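Local coordinates for uncharacterized protein (Leptospirillum rubarum, PDB 3OMD) that is of unknown function but folds as a mainly helical, strand-free single chain of the DUF5069 family, at residues Phe12-Val17 against Arg28-Ala33. Residues are numbered along the deposited sequence; the frame is centred on the assembly and turned at random.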
loop_
_atom_site.group_PDB
_atom_site.type_symbol
_atom_site.label_atom_id
_atom_site.label_comp_id
_atom_site.label_asym_id
_atom_site.label_seq_id
_atom_site.Cartn_x
_atom_site.Cartn_y
_atom_site.Cartn_z
ATOM N N PHE A 12 4.363 11.131 -2.778
ATOM C CA PHE A 12 3.345 10.119 -2.428
ATOM C C PHE A 12 3.999 8.746 -2.547
ATOM O O PHE A 12 4.811 8.509 -3.460
ATOM C CB PHE A 12 2.201 10.130 -3.463
ATOM C CG PHE A 12 1.492 11.456 -3.581
ATOM C CD1 PHE A 12 1.002 12.118 -2.450
ATOM C CD2 PHE A 12 1.314 12.021 -4.837
ATOM C CE1 PHE A 12 0.324 13.371 -2.607
ATOM C CE2 PHE A 12 0.664 13.269 -4.992
ATOM C CZ PHE A 12 0.175 13.927 -3.884
ATOM N N PRO A 13 3.611 7.827 -1.671
ATOM C CA PRO A 13 4.017 6.438 -1.927
ATOM C C PRO A 13 3.316 5.941 -3.192
ATOM O O PRO A 13 2.295 6.510 -3.617
ATOM C CB PRO A 13 3.541 5.688 -0.679
ATOM C CG PRO A 13 2.346 6.492 -0.179
ATOM C CD PRO A 13 2.597 7.959 -0.596
ATOM N N ARG A 14 3.851 4.885 -3.790
ATOM C CA ARG A 14 3.333 4.422 -5.088
ATOM C C ARG A 14 1.911 3.875 -5.006
ATOM O O ARG A 14 1.402 3.555 -3.901
ATOM C CB ARG A 14 4.318 3.404 -5.710
ATOM C CG ARG A 14 5.556 4.163 -6.289
ATOM C CD ARG A 14 6.682 3.239 -6.723
ATOM N NE ARG A 14 7.228 2.522 -5.577
ATOM C CZ ARG A 14 8.112 1.529 -5.700
ATOM N NH1 ARG A 14 8.516 1.140 -6.904
ATOM N NH2 ARG A 14 8.555 0.905 -4.622
ATOM N N SER A 15 1.287 3.782 -6.185
ATOM C CA SER A 15 -0.110 3.393 -6.258
ATOM C C SER A 15 -0.366 2.026 -5.645
ATOM O O SER A 15 0.415 1.089 -5.847
ATOM C CB SER A 15 -0.542 3.349 -7.728
ATOM O OG SER A 15 -1.879 2.857 -7.816
ATOM N N PRO A 16 -1.511 1.864 -4.970
ATOM C CA PRO A 16 -1.953 0.530 -4.506
ATOM C C PRO A 16 -1.897 -0.516 -5.616
ATOM O O PRO A 16 -1.676 -1.693 -5.325
ATOM C CB PRO A 16 -3.433 0.778 -4.127
ATOM C CG PRO A 16 -3.402 2.203 -3.571
ATOM C CD PRO A 16 -2.453 2.936 -4.570
ATOM N N VAL A 17 -2.166 -0.127 -6.866
ATOM C CA VAL A 17 -2.310 -1.108 -7.950
ATOM C C VAL A 17 -1.139 -1.064 -8.963
ATOM O O VAL A 17 -1.235 -1.651 -10.045
ATOM C CB VAL A 17 -3.696 -0.997 -8.634
ATOM C CG1 VAL A 17 -4.824 -1.294 -7.581
ATOM C CG2 VAL A 17 -3.860 0.335 -9.371
ATOM N N ARG A 28 3.794 0.168 -2.628
ATOM C CA ARG A 28 3.344 1.224 -1.740
ATOM C C ARG A 28 3.918 1.025 -0.326
ATOM O O ARG A 28 4.390 1.978 0.314
ATOM C CB ARG A 28 1.809 1.205 -1.694
ATOM C CG ARG A 28 1.206 2.339 -0.832
ATOM C CD ARG A 28 -0.278 2.371 -1.066
ATOM N NE ARG A 28 -0.896 3.532 -0.419
ATOM C CZ ARG A 28 -0.947 4.748 -0.957
ATOM N NH1 ARG A 28 -0.470 4.973 -2.179
ATOM N NH2 ARG A 28 -1.528 5.742 -0.272
ATOM N N VAL A 29 3.857 -0.208 0.171
ATOM C CA VAL A 29 4.370 -0.455 1.513
ATOM C C VAL A 29 5.890 -0.489 1.580
ATOM O O VAL A 29 6.438 -0.191 2.643
ATOM C CB VAL A 29 3.685 -1.703 2.148
ATOM C CG1 VAL A 29 4.234 -3.029 1.587
ATOM C CG2 VAL A 29 3.822 -1.668 3.654
ATOM N N ILE A 30 6.566 -0.877 0.493
ATOM C CA ILE A 30 8.016 -0.597 0.439
ATOM C C ILE A 30 8.292 0.881 0.716
ATOM O O ILE A 30 9.143 1.233 1.549
ATOM C CB ILE A 30 8.607 -1.055 -0.906
ATOM C CG1 ILE A 30 8.623 -2.599 -0.953
ATOM C CG2 ILE A 30 10.053 -0.490 -1.123
ATOM C CD1 ILE A 30 8.910 -3.113 -2.426
ATOM N N ASP A 31 7.558 1.743 0.022
ATOM C CA ASP A 31 7.805 3.183 0.167
ATOM C C ASP A 31 7.505 3.640 1.584
ATOM O O ASP A 31 8.261 4.418 2.162
ATOM C CB ASP A 31 6.934 3.957 -0.812
ATOM C CG ASP A 31 7.340 3.744 -2.260
ATOM O OD1 ASP A 31 8.449 3.217 -2.545
ATOM O OD2 ASP A 31 6.534 4.097 -3.164
ATOM N N LYS A 32 6.398 3.148 2.133
ATOM C CA LYS A 32 6.026 3.542 3.498
ATOM C C LYS A 32 7.037 2.996 4.511
ATOM O O LYS A 32 7.354 3.691 5.491
ATOM C CB LYS A 32 4.613 3.041 3.860
ATOM C CG LYS A 32 3.528 3.788 3.027
ATOM C CD LYS A 32 2.125 3.171 3.145
ATOM C CE LYS A 32 1.670 3.257 4.549
ATOM N NZ LYS A 32 0.349 2.482 4.698
ATOM N N ALA A 33 7.551 1.779 4.287
ATOM C CA ALA A 33 8.572 1.243 5.169
ATOM C C ALA A 33 9.822 2.094 5.149
ATOM O O ALA A 33 10.433 2.349 6.182
ATOM C CB ALA A 33 8.899 -0.190 4.796
HETATM O O HOH W 1 1.616 -0.941 -4.283
#
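Arg14 crosses Asp31 at about a right angle, its chain bent at chi3, and forms a salt bridge with NE 3.0 Å from Asp31 OD2. The guanidinium and carboxylate planes lie 25° apart. Asp31 OD2 is gripped twice by Arg14: NE arrives on the syn side, while the backbone N of Arg14 takes the anti lone pair at 2.9 Å. A weak bond from Arg14 NH2 to Asp31 OD1 (3.1 Å) completes the fork, and Arg14 NH1 turns to Asp75. A second arginine binds the loop backbone: Arg28 NH1 donates to Arg14 O at 2.9 Å, approaching from above the carbonyl plane, and also salt-bridges Glu141. CG of Arg28 stands anti to the backbone N (chi1 -177°), and the chain runs extended to NE, passing Arg14 O. A water links Ser15 O to Arg28 N. Thus the irregular run 12-17 is fastened along the first turns of helix 26-38, and an ST turn, Val17 N to Ser15 OG (3.1 Å), bends its far end, where Ser15 OG also hydrogen-bonds Asp138. Van der Waals contacts flank the polar ones. Pro13 CG lies over one guanidinium face of Arg28, offset toward the rim, and Pro16 CG over the opposite face; Pro13 CB meets Asp31 CB at 3.8 Å. An alanine in place of Arg28 would probably leave Arg14 O without this donor, open a gap between the two prolines and deprive Glu141 of this partner.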